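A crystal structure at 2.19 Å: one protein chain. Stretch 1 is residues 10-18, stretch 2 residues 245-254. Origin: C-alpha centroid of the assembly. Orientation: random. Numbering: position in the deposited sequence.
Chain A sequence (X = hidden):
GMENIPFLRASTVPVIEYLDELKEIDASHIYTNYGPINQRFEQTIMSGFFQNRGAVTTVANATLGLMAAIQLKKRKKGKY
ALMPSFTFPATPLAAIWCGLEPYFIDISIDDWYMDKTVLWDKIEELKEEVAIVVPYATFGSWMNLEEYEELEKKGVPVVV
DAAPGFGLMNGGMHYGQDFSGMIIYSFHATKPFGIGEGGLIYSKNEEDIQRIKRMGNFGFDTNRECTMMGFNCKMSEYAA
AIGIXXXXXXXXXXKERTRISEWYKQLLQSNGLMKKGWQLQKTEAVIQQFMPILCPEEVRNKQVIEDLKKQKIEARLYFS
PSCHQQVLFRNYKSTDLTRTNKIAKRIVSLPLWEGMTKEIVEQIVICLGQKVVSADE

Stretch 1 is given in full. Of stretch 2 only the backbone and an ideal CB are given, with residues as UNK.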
ATOM      1  N   ALA A  10      -0.854  -0.307 -21.635  1.00 25.85           N
ATOM      2  CA  ALA A  10      -1.639   0.606 -20.864  1.00 24.14           C
ATOM      3  C   ALA A  10      -1.614   1.990 -21.503  1.00 24.87           C
ATOM      4  O   ALA A  10      -0.594   2.409 -22.079  1.00 26.37           O
ATOM      5  CB  ALA A  10      -1.120   0.654 -19.452  1.00 22.45           C
ATOM      6  N   SER A  11      -2.752   2.667 -21.427  1.00 25.24           N
ATOM      7  CA  SER A  11      -2.841   4.085 -21.711  1.00 26.69           C
ATOM      8  C   SER A  11      -3.730   4.785 -20.681  1.00 25.78           C
ATOM      9  O   SER A  11      -4.936   4.776 -20.804  1.00 28.86           O
ATOM     10  CB  SER A  11      -3.391   4.333 -23.110  1.00 27.66           C
ATOM     11  OG  SER A  11      -2.525   3.799 -24.093  1.00 36.46           O
ATOM     12  N   THR A  12      -3.130   5.402 -19.668  1.00 23.94           N
ATOM     13  CA  THR A  12      -3.887   6.168 -18.694  1.00 23.11           C
ATOM     14  C   THR A  12      -4.203   7.521 -19.336  1.00 22.79           C
ATOM     15  O   THR A  12      -3.571   7.916 -20.314  1.00 25.40           O
ATOM     16  CB  THR A  12      -3.090   6.377 -17.383  1.00 24.31           C
ATOM     17  OG1 THR A  12      -1.949   7.187 -17.678  1.00 32.78           O
ATOM     18  CG2 THR A  12      -2.611   5.029 -16.767  1.00 16.98           C
ATOM     19  N   VAL A  13      -5.160   8.258 -18.813  1.00 21.82           N
ATOM     20  CA  VAL A  13      -5.387   9.589 -19.363  1.00 23.49           C
ATOM     21  C   VAL A  13      -4.121  10.484 -19.283  1.00 24.16           C
ATOM     22  O   VAL A  13      -3.395  10.464 -18.302  1.00 26.12           O
ATOM     23  CB  VAL A  13      -6.590  10.271 -18.736  1.00 23.16           C
ATOM     24  CG1 VAL A  13      -7.792   9.401 -18.982  1.00 19.14           C
ATOM     25  CG2 VAL A  13      -6.373  10.507 -17.268  1.00 22.15           C
ATOM     26  N   PRO A  14      -3.837  11.232 -20.348  1.00 22.72           N
ATOM     27  CA  PRO A  14      -2.663  12.078 -20.383  1.00 23.28           C
ATOM     28  C   PRO A  14      -2.700  13.214 -19.377  1.00 22.06           C
ATOM     29  O   PRO A  14      -3.779  13.636 -18.985  1.00 19.73           O
ATOM     30  CB  PRO A  14      -2.703  12.679 -21.805  1.00 23.03           C
ATOM     31  CG  PRO A  14      -3.763  12.007 -22.503  1.00 22.09           C
ATOM     32  CD  PRO A  14      -4.675  11.407 -21.540  1.00 20.87           C
ATOM     33  N   VAL A  15      -1.531  13.763 -19.046  1.00 22.96           N
ATOM     34  CA  VAL A  15      -1.454  14.799 -18.009  1.00 21.49           C
ATOM     35  C   VAL A  15      -2.393  16.015 -18.259  1.00 18.84           C
ATOM     36  O   VAL A  15      -2.973  16.541 -17.312  1.00 19.72           O
ATOM     37  CB  VAL A  15      -0.001  15.276 -17.730  1.00 23.82           C
ATOM     38  CG1 VAL A  15       0.702  15.798 -19.034  1.00 18.97           C
ATOM     39  CG2 VAL A  15      -0.010  16.321 -16.573  1.00 21.91           C
ATOM     40  N   ILE A  16      -2.604  16.419 -19.500  1.00 18.20           N
ATOM     41  CA  ILE A  16      -3.417  17.643 -19.723  1.00 20.08           C
ATOM     42  C   ILE A  16      -4.831  17.488 -19.081  1.00 20.46           C
ATOM     43  O   ILE A  16      -5.412  18.450 -18.629  1.00 17.84           O
ATOM     44  CB  ILE A  16      -3.507  18.011 -21.229  1.00 19.71           C
ATOM     45  CG1 ILE A  16      -4.004  19.451 -21.460  1.00 23.72           C
ATOM     46  CG2 ILE A  16      -4.442  17.054 -21.976  1.00 17.84           C
ATOM     47  CD1 ILE A  16      -3.012  20.529 -21.253  1.00 21.26           C
ATOM     48  N   GLU A  17      -5.326  16.248 -19.020  1.00 22.01           N
ATOM     49  CA  GLU A  17      -6.666  15.917 -18.529  1.00 20.68           C
ATOM     50  C   GLU A  17      -6.875  16.057 -17.027  1.00 20.58           C
ATOM     51  O   GLU A  17      -8.004  16.245 -16.615  1.00 23.60           O
ATOM     52  CB  GLU A  17      -7.036  14.487 -18.959  1.00 19.74           C
ATOM     53  CG  GLU A  17      -7.092  14.251 -20.468  1.00 24.81           C
ATOM     54  CD  GLU A  17      -8.165  15.060 -21.192  1.00 30.41           C
ATOM     55  OE1 GLU A  17      -9.017  15.709 -20.535  1.00 40.35           O
ATOM     56  OE2 GLU A  17      -8.166  15.054 -22.433  1.00 37.69           O
ATOM     57  N   TYR A  18      -5.805  15.959 -16.221  1.00 22.23           N
ATOM     58  CA  TYR A  18      -5.892  16.226 -14.780  1.00 21.07           C
ATOM     59  C   TYR A  18      -4.966  17.359 -14.279  1.00 22.88           C
ATOM     60  O   TYR A  18      -4.672  17.421 -13.098  1.00 22.55           O
ATOM     61  CB  TYR A  18      -5.656  14.944 -13.961  1.00 24.02           C
ATOM     62  CG  TYR A  18      -4.373  14.239 -14.284  1.00 22.28           C
ATOM     63  CD1 TYR A  18      -4.314  13.319 -15.311  1.00 23.83           C
ATOM     64  CD2 TYR A  18      -3.212  14.539 -13.595  1.00 19.51           C
ATOM     65  CE1 TYR A  18      -3.128  12.693 -15.630  1.00 24.36           C
ATOM     66  CE2 TYR A  18      -2.026  13.935 -13.901  1.00 24.95           C
ATOM     67  CZ  TYR A  18      -1.977  13.011 -14.911  1.00 24.61           C
ATOM     68  OH  TYR A  18      -0.786  12.433 -15.203  1.00 17.58           O
ATOM     69  N   UNK A 245     -10.140  12.233 -13.665  1.00 21.78           N
ATOM     70  CA  UNK A 245      -9.999  12.477 -15.097  1.00 24.30           C
ATOM     71  C   UNK A 245     -10.357  11.225 -15.851  1.00 22.95           C
ATOM     72  O   UNK A 245     -10.818  11.306 -16.979  1.00 24.03           O
ATOM     73  CB  UNK A 245      -8.580  12.930 -15.449  1.00 24.30           C
ATOM     74  N   UNK A 246     -10.086  10.071 -15.247  1.00 21.66           N
ATOM     75  CA  UNK A 246     -10.417   8.816 -15.862  1.00 26.05           C
ATOM     76  C   UNK A 246     -11.934   8.603 -15.875  1.00 31.47           C
ATOM     77  O   UNK A 246     -12.437   7.967 -16.794  1.00 33.67           O
ATOM     78  CB  UNK A 246      -9.714   7.670 -15.132  1.00 26.05           C
ATOM     79  N   UNK A 247     -12.650   9.136 -14.874  1.00 31.73           N
ATOM     80  CA  UNK A 247     -14.100   9.110 -14.879  1.00 33.35           C
ATOM     81  C   UNK A 247     -14.634   9.915 -16.050  1.00 33.07           C
ATOM     82  O   UNK A 247     -15.627   9.529 -16.641  1.00 31.22           O
ATOM     83  CB  UNK A 247     -14.656   9.648 -13.559  1.00 33.35           C
ATOM     84  N   UNK A 248     -14.020  11.043 -16.376  1.00 33.80           N
ATOM     85  CA  UNK A 248     -14.578  11.847 -17.454  1.00 36.03           C
ATOM     86  C   UNK A 248     -14.345  11.192 -18.836  1.00 37.43           C
ATOM     87  O   UNK A 248     -15.158  11.344 -19.751  1.00 40.20           O
ATOM     88  CB  UNK A 248     -13.964  13.248 -17.423  1.00 36.03           C
ATOM     89  N   UNK A 249     -13.270  10.416 -18.980  1.00 37.38           N
ATOM     90  CA  UNK A 249     -12.969   9.755 -20.262  1.00 36.07           C
ATOM     91  C   UNK A 249     -13.396   8.294 -20.266  1.00 34.17           C
ATOM     92  O   UNK A 249     -13.049   7.532 -21.194  1.00 33.87           O
ATOM     93  CB  UNK A 249     -11.473   9.850 -20.568  1.00 36.07           C
ATOM     94  N   UNK A 250     -14.130   7.884 -19.231  1.00 30.75           N
ATOM     95  CA  UNK A 250     -14.442   6.487 -19.080  1.00 29.77           C
ATOM     96  C   UNK A 250     -15.349   5.954 -20.185  1.00 31.22           C
ATOM     97  O   UNK A 250     -15.230   4.789 -20.545  1.00 28.40           O
ATOM     98  CB  UNK A 250     -15.094   6.256 -17.716  1.00 29.77           C
ATOM     99  N   UNK A 251     -16.244   6.798 -20.717  1.00 33.57           N
ATOM    100  CA  UNK A 251     -17.171   6.358 -21.768  1.00 36.13           C
ATOM    101  C   UNK A 251     -16.348   5.993 -22.980  1.00 33.44           C
ATOM    102  O   UNK A 251     -16.571   4.959 -23.583  1.00 32.82           O
ATOM    103  CB  UNK A 251     -18.202   7.436 -22.109  1.00 36.13           C
ATOM    104  N   UNK A 252     -15.378   6.847 -23.297  1.00 31.85           N
ATOM    105  CA  UNK A 252     -14.448   6.607 -24.381  1.00 32.05           C
ATOM    106  C   UNK A 252     -13.679   5.304 -24.155  1.00 32.99           C
ATOM    107  O   UNK A 252     -13.649   4.443 -25.035  1.00 33.43           O
ATOM    108  CB  UNK A 252     -13.480   7.784 -24.520  1.00 32.05           C
ATOM    109  N   UNK A 253     -13.094   5.127 -22.980  1.00 29.90           N
ATOM    110  CA  UNK A 253     -12.330   3.916 -22.740  1.00 31.50           C
ATOM    111  C   UNK A 253     -13.178   2.672 -22.879  1.00 30.73           C
ATOM    112  O   UNK A 253     -12.764   1.690 -23.484  1.00 28.90           O
ATOM    113  CB  UNK A 253     -11.697   3.958 -21.348  1.00 31.50           C
ATOM    114  N   UNK A 254     -14.361   2.709 -22.287  1.00 31.18           N
ATOM    115  CA  UNK A 254     -15.282   1.585 -22.352  1.00 32.34           C
ATOM    116  C   UNK A 254     -15.741   1.284 -23.793  1.00 32.32           C
ATOM    117  O   UNK A 254     -15.816   0.116 -24.202  1.00 32.17           O
ATOM    118  CB  UNK A 254     -16.497   1.867 -21.465  1.00 32.34           C
TER

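Position 245 is helical, and its CA-to-CB bond points toward stretch 1. The ideal CB already lies 3.6 Å from Glu17 O, 3.7 Å from Val13 CG2 and 3.9 Å from Tyr18 CB. Three neighbours this close leave little room for more atoms, so a small apolar residue suits the site. The residue is Ala245. Its CB packs against Val13 CG2 at 3.7 Å and against Tyr18 CB at 3.8 Å. It sits at the edge of the Tyr18 ring, near the ring plane.

Position 246 is also helical, but its CB points sideways. The ideal CB is 4.6 Å from Val13 CG1, so there is more space here. Val13 offers methyl groups and a backbone N. A medium side chain would fit, either apolar or with a short polar arm. The residue is Thr246, with chi1 in m. Its OG1 lies 3.9 Å from Val13 CG2. One water joins the two stretches: it accepts from Val13 N at 2.9 Å and donates to Thr246 OG1 at 2.7 Å.

Position 247 is out of reach of stretch 1, which sets no demand here. The residue is Met247, present as selenomethionine.

At 248 the CB points toward stretch 1, yet nothing lies within 5.5 Å of the ideal CB. A short side chain would stop well before Glu17. That residue offers a backbone O and a carboxylate, so a long donor, lysine or arginine, is favoured; glutamine is also plausible. The residue is Lys248. Its chain is extended from chi2 to chi4, and NZ donates a hydrogen bond to Glu17 O at 2.8 Å. The same NZ forms a salt bridge with Glu17 OE1 at 3.5 Å.

Position 249 leaves helical angles, with phi/psi of -100/9, and sits at the N-cap position, right before the next helix. Its ideal CB points toward stretch 1 and is 4.0 Å from Val13 CG1. The Glu17 carboxylate lies farther out. A side chain with an apolar stem and a basic end would use both. The residue is Lys249. Its CG is 3.8 Å from Val13 CG1, and its NZ forms a salt bridge with Glu17 OE2 at 3.5 Å. The two carboxylate oxygens of Glu17 thus engage two lysines, OE1 with Lys248 and OE2 with Lys249.

At 250 the CB points away from stretch 1, so many residues could serve. It is Trp250.

Positions 251 and 252 are helical and out of reach, with no preference set by stretch 1. They are Asp251 and Asp252.

At 253 the CA-to-CB bond points toward stretch 1 across a wide gap, with its CA 9.5 Å from the CA of Ser11. The backbone O of Ser11 could take a hydrogen bond from a long donor. Lysine or arginine could span the distance. The residue is Lys253. Its CE passes 4.0 Å from Val13 CG1, and its NZ donates a short hydrogen bond to Ser11 O at 2.6 Å. NZ is also hydrogen-bonded elsewhere in the structure.

Position 254 is helical and out of reach. The residue is Leu254.

Stretch 2 (245-254) ATMKKWDDKL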
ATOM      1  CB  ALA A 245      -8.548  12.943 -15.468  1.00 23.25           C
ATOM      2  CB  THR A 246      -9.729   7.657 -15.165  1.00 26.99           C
ATOM      3  OG1 THR A 246      -8.320   7.873 -15.200  1.00 20.50           O
ATOM      4  CG2 THR A 246     -10.066   6.308 -15.851  1.00 23.25           C
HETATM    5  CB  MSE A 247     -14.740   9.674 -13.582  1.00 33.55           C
HETATM    6  CG  MSE A 247     -14.654   8.786 -12.355  1.00 40.54           C
HETATM    7 SE   MSE A 247     -15.767   7.214 -12.508  0.75 45.27          SE
HETATM    8  CE  MSE A 247     -17.434   8.191 -12.536  1.00 41.84           C
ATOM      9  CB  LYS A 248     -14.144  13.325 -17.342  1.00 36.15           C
ATOM     10  CG  LYS A 248     -12.820  13.752 -17.980  1.00 46.05           C
ATOM     11  CD  LYS A 248     -12.503  15.287 -17.764  1.00 46.64           C
ATOM     12  CE  LYS A 248     -10.946  15.583 -17.766  1.00 40.72           C
ATOM     13  NZ  LYS A 248     -10.507  17.012 -17.595  1.00 42.52           N
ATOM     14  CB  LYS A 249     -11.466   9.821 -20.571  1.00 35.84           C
ATOM     15  CG  LYS A 249     -10.852  11.196 -20.403  1.00 41.18           C
ATOM     16  CD  LYS A 249     -11.413  12.217 -21.361  1.00 43.78           C
ATOM     17  CE  LYS A 249     -10.852  12.059 -22.752  1.00 43.84           C
ATOM     18  NZ  LYS A 249     -11.031  13.334 -23.518  1.00 43.65           N
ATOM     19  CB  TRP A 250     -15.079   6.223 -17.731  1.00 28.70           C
ATOM     20  CG  TRP A 250     -15.559   4.825 -17.624  1.00 23.46           C
ATOM     21  CD1 TRP A 250     -16.834   4.413 -17.490  1.00 28.30           C
ATOM     22  CD2 TRP A 250     -14.760   3.649 -17.689  1.00 27.46           C
ATOM     23  NE1 TRP A 250     -16.890   3.045 -17.421  1.00 24.86           N
ATOM     24  CE2 TRP A 250     -15.625   2.550 -17.543  1.00 27.24           C
ATOM     25  CE3 TRP A 250     -13.391   3.421 -17.831  1.00 31.77           C
ATOM     26  CZ2 TRP A 250     -15.178   1.232 -17.570  1.00 30.26           C
ATOM     27  CZ3 TRP A 250     -12.934   2.096 -17.842  1.00 33.26           C
ATOM     28  CH2 TRP A 250     -13.829   1.027 -17.708  1.00 33.66           C
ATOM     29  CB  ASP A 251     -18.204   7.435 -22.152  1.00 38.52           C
ATOM     30  CG  ASP A 251     -19.411   6.844 -22.925  1.00 52.59           C
ATOM     31  OD1 ASP A 251     -20.151   6.011 -22.335  1.00 69.26           O
ATOM     32  OD2 ASP A 251     -19.635   7.206 -24.118  1.00 65.45           O
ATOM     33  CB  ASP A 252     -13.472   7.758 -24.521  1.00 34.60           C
ATOM     34  CG  ASP A 252     -14.155   9.084 -24.860  1.00 39.33           C
ATOM     35  OD1 ASP A 252     -15.403   9.139 -24.912  1.00 54.58           O
ATOM     36  OD2 ASP A 252     -13.430  10.084 -25.068  1.00 53.32           O
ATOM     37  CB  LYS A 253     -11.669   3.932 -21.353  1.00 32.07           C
ATOM     38  CG  LYS A 253     -10.490   4.862 -21.257  1.00 32.41           C
ATOM     39  CD  LYS A 253      -9.946   4.878 -19.836  1.00 33.00           C
ATOM     40  CE  LYS A 253      -8.606   5.582 -19.760  1.00 30.95           C
ATOM     41  NZ  LYS A 253      -7.549   4.834 -20.534  1.00 26.83           N
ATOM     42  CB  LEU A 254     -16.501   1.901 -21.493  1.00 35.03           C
ATOM     43  CG  LEU A 254     -17.644   0.896 -21.503  1.00 38.18           C
ATOM     44  CD1 LEU A 254     -17.120  -0.410 -20.960  1.00 40.83           C
ATOM     45  CD2 LEU A 254     -18.803   1.431 -20.645  1.00 40.76           C
TER
HETATM   46  O   HOH W   1      -6.662   6.713 -16.947  1.00 24.93           O
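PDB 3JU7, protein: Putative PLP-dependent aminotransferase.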